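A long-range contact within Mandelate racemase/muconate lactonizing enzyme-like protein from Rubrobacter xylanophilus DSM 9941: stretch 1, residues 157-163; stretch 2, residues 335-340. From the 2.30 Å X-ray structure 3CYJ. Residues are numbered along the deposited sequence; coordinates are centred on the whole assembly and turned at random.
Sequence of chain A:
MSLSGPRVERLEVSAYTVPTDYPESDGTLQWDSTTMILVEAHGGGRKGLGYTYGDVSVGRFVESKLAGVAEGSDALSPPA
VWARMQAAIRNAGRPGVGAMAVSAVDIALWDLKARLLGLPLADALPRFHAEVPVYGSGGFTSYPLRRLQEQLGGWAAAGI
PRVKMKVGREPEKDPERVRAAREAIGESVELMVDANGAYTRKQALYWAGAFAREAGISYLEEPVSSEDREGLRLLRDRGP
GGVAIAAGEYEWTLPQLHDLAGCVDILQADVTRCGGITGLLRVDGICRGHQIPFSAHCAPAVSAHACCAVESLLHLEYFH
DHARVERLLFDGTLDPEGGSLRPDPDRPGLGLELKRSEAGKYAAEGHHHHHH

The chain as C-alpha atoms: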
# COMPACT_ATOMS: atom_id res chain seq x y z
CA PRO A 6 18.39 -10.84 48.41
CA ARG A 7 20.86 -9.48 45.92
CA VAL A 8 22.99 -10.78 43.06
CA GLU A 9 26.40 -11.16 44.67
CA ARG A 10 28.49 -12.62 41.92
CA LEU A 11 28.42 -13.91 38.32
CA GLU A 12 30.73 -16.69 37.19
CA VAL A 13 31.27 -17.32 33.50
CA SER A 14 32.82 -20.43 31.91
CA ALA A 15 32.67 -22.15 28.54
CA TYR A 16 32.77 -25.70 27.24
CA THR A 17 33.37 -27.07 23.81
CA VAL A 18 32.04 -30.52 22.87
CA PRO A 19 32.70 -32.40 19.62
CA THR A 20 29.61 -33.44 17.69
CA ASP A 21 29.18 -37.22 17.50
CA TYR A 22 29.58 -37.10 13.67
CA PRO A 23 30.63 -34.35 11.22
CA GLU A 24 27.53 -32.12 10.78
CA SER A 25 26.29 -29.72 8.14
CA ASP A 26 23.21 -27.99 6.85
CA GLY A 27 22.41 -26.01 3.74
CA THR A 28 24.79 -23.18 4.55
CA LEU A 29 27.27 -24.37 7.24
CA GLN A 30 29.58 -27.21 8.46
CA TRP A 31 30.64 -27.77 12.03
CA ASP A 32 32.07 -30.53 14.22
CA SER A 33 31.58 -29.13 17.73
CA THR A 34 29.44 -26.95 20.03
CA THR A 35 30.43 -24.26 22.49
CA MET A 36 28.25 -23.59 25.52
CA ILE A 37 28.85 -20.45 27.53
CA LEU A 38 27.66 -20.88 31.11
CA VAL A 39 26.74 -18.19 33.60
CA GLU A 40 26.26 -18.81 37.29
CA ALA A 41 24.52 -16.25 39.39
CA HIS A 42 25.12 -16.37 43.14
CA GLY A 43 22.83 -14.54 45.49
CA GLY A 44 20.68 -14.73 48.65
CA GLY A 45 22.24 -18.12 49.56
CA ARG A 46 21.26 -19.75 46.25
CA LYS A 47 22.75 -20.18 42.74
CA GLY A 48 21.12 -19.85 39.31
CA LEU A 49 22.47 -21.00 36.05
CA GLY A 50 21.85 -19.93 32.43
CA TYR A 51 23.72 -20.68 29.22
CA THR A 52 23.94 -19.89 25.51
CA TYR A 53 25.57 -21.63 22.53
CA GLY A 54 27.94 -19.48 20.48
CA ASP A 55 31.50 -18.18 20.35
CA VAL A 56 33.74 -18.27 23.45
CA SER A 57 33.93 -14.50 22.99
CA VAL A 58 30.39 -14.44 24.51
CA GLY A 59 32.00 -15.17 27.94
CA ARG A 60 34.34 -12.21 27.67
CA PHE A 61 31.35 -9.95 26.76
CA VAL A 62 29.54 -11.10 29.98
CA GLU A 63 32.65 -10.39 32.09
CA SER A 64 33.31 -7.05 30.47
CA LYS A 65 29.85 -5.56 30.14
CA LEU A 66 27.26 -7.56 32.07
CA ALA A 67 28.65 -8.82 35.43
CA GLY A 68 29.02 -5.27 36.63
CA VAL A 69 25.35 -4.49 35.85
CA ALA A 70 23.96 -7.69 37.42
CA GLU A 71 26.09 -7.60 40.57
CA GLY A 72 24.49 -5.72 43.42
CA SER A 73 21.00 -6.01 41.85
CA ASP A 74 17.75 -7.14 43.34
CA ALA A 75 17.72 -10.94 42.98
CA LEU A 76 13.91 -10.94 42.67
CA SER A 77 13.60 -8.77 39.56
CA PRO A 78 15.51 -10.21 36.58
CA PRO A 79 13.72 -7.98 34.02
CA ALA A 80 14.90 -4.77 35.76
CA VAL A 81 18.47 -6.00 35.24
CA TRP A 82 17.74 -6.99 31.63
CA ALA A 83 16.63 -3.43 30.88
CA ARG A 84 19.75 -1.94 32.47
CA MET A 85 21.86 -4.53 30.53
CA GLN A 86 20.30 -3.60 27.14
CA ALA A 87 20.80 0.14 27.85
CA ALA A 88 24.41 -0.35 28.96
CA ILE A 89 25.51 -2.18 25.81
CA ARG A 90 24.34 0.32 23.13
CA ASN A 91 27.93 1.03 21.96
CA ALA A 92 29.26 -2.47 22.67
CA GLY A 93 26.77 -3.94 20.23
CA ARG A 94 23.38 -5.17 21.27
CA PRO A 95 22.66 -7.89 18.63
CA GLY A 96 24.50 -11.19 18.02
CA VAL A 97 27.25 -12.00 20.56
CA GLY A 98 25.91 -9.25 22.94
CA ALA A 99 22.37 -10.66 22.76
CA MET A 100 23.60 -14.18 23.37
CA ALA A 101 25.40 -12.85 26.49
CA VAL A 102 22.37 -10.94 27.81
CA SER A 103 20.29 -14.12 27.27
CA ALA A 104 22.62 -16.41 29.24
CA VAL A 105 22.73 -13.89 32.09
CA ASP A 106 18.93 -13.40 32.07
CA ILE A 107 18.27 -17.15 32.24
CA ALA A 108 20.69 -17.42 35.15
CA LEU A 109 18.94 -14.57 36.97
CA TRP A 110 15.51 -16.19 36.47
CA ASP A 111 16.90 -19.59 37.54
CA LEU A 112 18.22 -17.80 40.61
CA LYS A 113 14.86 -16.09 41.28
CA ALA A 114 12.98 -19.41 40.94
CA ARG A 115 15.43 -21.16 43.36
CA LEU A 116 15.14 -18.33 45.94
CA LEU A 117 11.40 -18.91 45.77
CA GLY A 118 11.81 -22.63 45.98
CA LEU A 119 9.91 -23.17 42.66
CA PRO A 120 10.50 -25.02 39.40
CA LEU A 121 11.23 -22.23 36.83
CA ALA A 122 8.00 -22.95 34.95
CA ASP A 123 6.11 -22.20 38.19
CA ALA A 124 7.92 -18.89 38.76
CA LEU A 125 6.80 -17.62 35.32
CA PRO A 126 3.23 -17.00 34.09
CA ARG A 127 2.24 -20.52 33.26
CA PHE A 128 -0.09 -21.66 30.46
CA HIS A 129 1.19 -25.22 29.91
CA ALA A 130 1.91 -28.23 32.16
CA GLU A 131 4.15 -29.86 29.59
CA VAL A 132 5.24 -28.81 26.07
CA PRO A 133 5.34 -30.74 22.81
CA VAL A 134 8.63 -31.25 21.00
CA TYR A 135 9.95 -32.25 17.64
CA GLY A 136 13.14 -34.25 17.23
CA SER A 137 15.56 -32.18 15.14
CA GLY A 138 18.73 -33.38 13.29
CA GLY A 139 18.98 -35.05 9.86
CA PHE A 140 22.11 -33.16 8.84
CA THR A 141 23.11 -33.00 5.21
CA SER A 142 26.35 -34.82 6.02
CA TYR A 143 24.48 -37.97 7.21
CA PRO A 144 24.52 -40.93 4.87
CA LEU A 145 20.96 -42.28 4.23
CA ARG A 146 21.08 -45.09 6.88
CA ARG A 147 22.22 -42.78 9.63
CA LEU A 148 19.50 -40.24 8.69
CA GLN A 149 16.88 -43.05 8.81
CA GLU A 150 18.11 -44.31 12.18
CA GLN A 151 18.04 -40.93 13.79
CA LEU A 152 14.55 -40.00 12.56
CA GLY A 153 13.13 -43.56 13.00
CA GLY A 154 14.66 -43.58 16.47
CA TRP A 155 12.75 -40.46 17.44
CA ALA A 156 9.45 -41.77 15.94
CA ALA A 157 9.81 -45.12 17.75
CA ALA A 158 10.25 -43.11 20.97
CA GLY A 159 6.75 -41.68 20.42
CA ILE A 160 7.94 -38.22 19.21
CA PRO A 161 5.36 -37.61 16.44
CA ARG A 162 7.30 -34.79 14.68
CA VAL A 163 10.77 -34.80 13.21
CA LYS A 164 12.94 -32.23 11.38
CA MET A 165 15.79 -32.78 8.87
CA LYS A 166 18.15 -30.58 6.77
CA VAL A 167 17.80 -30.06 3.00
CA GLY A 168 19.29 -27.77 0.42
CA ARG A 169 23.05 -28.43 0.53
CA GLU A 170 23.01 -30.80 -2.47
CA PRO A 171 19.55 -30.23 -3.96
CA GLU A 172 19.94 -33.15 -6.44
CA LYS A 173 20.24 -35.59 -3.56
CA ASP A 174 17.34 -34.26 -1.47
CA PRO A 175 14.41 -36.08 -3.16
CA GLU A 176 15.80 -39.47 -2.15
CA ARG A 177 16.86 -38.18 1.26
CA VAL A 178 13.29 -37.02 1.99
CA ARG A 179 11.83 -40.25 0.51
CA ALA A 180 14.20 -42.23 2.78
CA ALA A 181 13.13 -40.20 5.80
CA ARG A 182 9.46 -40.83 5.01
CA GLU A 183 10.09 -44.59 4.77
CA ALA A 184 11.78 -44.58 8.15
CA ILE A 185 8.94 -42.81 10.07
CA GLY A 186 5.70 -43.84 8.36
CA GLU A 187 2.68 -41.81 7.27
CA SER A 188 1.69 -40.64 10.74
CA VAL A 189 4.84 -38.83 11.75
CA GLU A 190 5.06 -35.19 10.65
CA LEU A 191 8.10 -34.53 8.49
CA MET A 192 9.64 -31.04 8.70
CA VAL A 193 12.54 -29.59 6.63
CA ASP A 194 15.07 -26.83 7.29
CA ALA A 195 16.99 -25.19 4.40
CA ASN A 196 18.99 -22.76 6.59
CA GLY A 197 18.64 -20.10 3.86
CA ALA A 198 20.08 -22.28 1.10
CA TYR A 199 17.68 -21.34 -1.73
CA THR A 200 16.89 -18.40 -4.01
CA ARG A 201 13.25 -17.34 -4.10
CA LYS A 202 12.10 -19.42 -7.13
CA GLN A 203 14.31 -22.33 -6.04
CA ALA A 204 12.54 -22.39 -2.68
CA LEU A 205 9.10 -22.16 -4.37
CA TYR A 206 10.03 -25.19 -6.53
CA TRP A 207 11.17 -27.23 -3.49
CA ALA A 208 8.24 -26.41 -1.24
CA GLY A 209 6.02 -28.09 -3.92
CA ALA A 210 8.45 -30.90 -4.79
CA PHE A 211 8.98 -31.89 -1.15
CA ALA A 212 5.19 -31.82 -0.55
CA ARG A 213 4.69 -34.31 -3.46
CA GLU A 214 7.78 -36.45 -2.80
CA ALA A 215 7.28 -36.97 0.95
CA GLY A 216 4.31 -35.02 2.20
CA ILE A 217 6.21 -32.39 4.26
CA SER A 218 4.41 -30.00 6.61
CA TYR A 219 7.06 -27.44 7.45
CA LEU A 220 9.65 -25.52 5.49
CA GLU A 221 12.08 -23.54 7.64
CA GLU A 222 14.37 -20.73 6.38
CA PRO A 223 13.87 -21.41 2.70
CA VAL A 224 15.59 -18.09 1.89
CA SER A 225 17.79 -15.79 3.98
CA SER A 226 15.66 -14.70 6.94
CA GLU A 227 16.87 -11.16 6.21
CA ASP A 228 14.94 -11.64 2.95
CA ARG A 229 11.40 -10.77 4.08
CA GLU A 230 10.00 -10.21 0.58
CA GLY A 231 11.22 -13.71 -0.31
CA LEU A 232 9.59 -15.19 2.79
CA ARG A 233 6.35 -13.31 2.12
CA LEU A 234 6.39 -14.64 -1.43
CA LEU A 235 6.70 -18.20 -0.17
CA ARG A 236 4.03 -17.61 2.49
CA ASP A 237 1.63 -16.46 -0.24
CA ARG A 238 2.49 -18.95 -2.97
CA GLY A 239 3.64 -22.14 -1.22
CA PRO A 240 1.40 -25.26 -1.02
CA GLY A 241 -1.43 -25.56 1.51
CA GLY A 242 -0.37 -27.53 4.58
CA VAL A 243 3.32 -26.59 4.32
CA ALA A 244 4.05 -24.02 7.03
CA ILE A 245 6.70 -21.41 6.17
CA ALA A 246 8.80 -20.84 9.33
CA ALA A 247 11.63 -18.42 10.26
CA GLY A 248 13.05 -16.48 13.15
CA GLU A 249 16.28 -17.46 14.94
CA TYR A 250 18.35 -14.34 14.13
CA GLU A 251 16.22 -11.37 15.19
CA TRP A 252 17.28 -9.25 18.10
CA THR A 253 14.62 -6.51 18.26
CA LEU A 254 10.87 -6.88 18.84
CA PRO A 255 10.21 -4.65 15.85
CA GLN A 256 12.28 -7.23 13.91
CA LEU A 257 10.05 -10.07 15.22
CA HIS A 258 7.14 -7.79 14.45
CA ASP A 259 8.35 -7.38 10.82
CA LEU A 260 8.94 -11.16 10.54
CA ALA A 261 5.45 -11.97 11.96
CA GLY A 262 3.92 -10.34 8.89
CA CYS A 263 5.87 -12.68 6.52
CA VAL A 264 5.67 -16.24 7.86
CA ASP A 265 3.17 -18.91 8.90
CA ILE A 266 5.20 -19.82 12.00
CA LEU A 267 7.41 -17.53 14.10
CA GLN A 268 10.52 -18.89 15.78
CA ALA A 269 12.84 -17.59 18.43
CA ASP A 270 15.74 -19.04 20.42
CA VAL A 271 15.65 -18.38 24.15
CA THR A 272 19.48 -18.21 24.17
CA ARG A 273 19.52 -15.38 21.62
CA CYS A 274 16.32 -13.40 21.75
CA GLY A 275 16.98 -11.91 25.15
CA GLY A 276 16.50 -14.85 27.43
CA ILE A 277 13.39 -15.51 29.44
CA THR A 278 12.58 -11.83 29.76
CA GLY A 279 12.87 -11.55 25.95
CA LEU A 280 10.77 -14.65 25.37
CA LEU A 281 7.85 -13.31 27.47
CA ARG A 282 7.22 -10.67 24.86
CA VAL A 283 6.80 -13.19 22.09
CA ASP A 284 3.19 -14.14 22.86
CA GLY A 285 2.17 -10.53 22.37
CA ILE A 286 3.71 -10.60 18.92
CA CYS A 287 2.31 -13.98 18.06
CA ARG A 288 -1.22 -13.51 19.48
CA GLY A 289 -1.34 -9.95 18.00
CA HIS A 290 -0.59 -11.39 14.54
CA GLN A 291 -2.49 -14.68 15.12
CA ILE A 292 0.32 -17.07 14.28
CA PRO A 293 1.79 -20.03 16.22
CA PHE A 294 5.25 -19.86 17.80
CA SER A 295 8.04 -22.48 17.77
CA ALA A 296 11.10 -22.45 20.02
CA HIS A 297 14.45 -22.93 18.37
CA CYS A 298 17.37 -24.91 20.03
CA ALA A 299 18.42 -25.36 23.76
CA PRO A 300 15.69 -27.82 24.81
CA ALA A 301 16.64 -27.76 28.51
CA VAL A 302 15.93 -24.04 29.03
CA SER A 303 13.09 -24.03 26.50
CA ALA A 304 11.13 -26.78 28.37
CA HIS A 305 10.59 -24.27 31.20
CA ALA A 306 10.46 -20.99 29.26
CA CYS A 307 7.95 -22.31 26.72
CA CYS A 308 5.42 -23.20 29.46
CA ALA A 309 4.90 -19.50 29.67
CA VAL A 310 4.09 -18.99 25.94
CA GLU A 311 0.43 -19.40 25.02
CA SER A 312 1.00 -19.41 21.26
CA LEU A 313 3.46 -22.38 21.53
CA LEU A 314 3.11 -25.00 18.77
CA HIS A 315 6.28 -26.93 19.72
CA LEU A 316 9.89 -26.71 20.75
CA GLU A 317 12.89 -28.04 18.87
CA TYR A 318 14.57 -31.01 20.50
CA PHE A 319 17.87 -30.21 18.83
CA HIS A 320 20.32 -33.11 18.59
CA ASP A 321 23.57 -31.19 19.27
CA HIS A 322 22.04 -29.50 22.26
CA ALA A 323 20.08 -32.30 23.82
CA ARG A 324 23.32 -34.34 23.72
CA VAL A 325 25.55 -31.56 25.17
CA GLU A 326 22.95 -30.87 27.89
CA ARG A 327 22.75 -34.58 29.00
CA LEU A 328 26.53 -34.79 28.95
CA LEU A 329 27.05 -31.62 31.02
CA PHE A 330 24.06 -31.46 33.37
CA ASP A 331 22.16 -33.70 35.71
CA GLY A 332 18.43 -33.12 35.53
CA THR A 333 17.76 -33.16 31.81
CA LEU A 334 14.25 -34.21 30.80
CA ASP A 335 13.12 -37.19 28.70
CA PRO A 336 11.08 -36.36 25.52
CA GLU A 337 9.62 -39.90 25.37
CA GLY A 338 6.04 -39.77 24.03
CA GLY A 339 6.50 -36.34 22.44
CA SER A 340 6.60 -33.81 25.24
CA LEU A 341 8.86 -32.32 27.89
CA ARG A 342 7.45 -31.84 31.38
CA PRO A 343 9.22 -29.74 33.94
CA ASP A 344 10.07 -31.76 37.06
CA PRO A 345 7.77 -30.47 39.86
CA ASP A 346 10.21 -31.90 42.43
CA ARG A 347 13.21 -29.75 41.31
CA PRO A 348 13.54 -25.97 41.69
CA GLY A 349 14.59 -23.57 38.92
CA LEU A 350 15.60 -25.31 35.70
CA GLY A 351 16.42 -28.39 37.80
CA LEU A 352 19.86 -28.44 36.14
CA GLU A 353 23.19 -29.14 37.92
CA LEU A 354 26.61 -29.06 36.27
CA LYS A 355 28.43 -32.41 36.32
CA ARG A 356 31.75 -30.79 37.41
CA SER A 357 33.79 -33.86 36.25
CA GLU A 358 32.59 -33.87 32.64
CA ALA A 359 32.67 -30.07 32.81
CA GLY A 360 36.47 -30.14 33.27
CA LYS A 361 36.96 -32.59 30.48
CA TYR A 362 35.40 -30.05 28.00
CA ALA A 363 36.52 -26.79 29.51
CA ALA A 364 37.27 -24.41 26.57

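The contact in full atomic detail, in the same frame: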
# COMPACT_ATOMS: atom_id res chain seq x y z
N ALA A 157 9.92 -43.94 16.89
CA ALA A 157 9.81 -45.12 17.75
C ALA A 157 9.70 -44.75 19.23
O ALA A 157 9.03 -45.47 20.00
CB ALA A 157 11.03 -46.05 17.52
N ALA A 158 10.37 -43.66 19.63
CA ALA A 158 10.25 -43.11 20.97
C ALA A 158 8.94 -42.35 21.20
O ALA A 158 8.75 -41.72 22.24
CB ALA A 158 11.43 -42.18 21.28
N GLY A 159 8.04 -42.38 20.23
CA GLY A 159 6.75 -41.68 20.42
C GLY A 159 6.78 -40.17 20.18
O GLY A 159 5.83 -39.46 20.53
N ILE A 160 7.88 -39.65 19.60
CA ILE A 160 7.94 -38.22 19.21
C ILE A 160 7.35 -38.12 17.80
O ILE A 160 7.98 -38.58 16.83
CB ILE A 160 9.38 -37.65 19.22
CG1 ILE A 160 10.03 -37.84 20.59
CG2 ILE A 160 9.40 -36.15 18.81
CD1 ILE A 160 11.54 -37.48 20.60
N PRO A 161 6.14 -37.55 17.68
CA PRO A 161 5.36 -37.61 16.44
C PRO A 161 5.69 -36.52 15.39
O PRO A 161 4.93 -36.34 14.43
CB PRO A 161 3.91 -37.47 16.95
CG PRO A 161 4.04 -36.57 18.17
CD PRO A 161 5.44 -36.77 18.73
N ARG A 162 6.84 -35.86 15.56
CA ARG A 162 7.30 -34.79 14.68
C ARG A 162 8.82 -34.81 14.60
O ARG A 162 9.51 -34.82 15.62
CB ARG A 162 6.87 -33.43 15.22
CG ARG A 162 5.37 -33.20 15.24
CD ARG A 162 4.93 -32.10 16.29
NE ARG A 162 5.41 -32.43 17.65
CZ ARG A 162 4.66 -32.98 18.60
NH1 ARG A 162 3.39 -33.28 18.35
NH2 ARG A 162 5.17 -33.24 19.81
N VAL A 163 9.34 -34.83 13.39
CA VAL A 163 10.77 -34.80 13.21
C VAL A 163 11.17 -33.78 12.14
O VAL A 163 10.44 -33.62 11.11
CB VAL A 163 11.38 -36.21 12.87
CG1 VAL A 163 11.22 -37.20 14.03
CG2 VAL A 163 10.86 -36.75 11.56
N ASP A 335 13.36 -36.21 29.78
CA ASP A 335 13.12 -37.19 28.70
C ASP A 335 11.92 -36.76 27.83
O ASP A 335 10.85 -36.43 28.36
CB ASP A 335 12.83 -38.56 29.31
CG ASP A 335 12.96 -39.70 28.32
OD1 ASP A 335 13.09 -40.85 28.78
OD2 ASP A 335 12.94 -39.48 27.08
N PRO A 336 12.11 -36.77 26.49
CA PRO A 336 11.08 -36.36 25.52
C PRO A 336 10.24 -37.55 25.01
O PRO A 336 9.44 -37.41 24.08
CB PRO A 336 11.92 -35.80 24.36
CG PRO A 336 13.15 -36.70 24.38
CD PRO A 336 13.44 -36.88 25.86
N GLU A 337 10.46 -38.72 25.61
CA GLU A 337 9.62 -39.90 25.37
C GLU A 337 8.11 -39.58 25.27
O GLU A 337 7.53 -39.00 26.16
CB GLU A 337 9.90 -40.91 26.52
CG GLU A 337 8.88 -42.00 26.73
CD GLU A 337 9.02 -43.13 25.71
OE1 GLU A 337 10.12 -43.24 25.08
OE2 GLU A 337 8.03 -43.91 25.53
N GLY A 338 7.48 -39.96 24.17
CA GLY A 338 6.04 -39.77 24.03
C GLY A 338 5.67 -38.38 23.49
O GLY A 338 4.49 -38.06 23.36
N GLY A 339 6.68 -37.52 23.27
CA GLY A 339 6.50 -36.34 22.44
C GLY A 339 6.54 -35.01 23.14
O GLY A 339 6.44 -33.95 22.49
N SER A 340 6.63 -35.04 24.47
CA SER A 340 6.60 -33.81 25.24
C SER A 340 7.74 -33.75 26.27
O SER A 340 8.33 -34.77 26.62
CB SER A 340 5.26 -33.64 25.94
OG SER A 340 4.32 -33.24 24.99

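This contact is a small, backbone-dominated junction, in which a glycine-rich turn packs closely against the loop that follows a helix and a single hydrogen bond ties the two together. It illustrates how segments remote in sequence can meet through main chain where glycines leave room for a close approach. Ala-158, the first residue to leave helical geometry, has a carbonyl free to accept from outside the helix, and Gly-338 N donates to Ala-158 O at 2.9 Å with a nearly straight angle of 162°.

The turn holds its own shape: Gly-339 N bonds to Pro-336 O (2.9 Å), and Glu-337 N to the Asp-335 carboxylate at OD2 (3.0 Å). The backbone angles of Gly-159 and Gly-339 by themselves call for glycine, and the close approach adds to this: a CB on Gly-159 would lie 3.1 Å from Gly-338 CA, and one on Gly-339 3.0 Å from Pro-161 CD. As deposited, Ile-160 CA and Gly-339 CA sit only 4.0 Å apart.

Side chains add modest support. Ile-160, in the mt rotamer, has a CA-to-CB bond pointing sideways, but the end of its side chain comes nearer, bringing CD1 within 4.1 Å of Pro-336 CB. Arg-162 NH2 approaches Gly-339 O to 3.0 Å near the guanidinium plane, yet the angle is too poor for a hydrogen bond, showing that proximity alone does not make one.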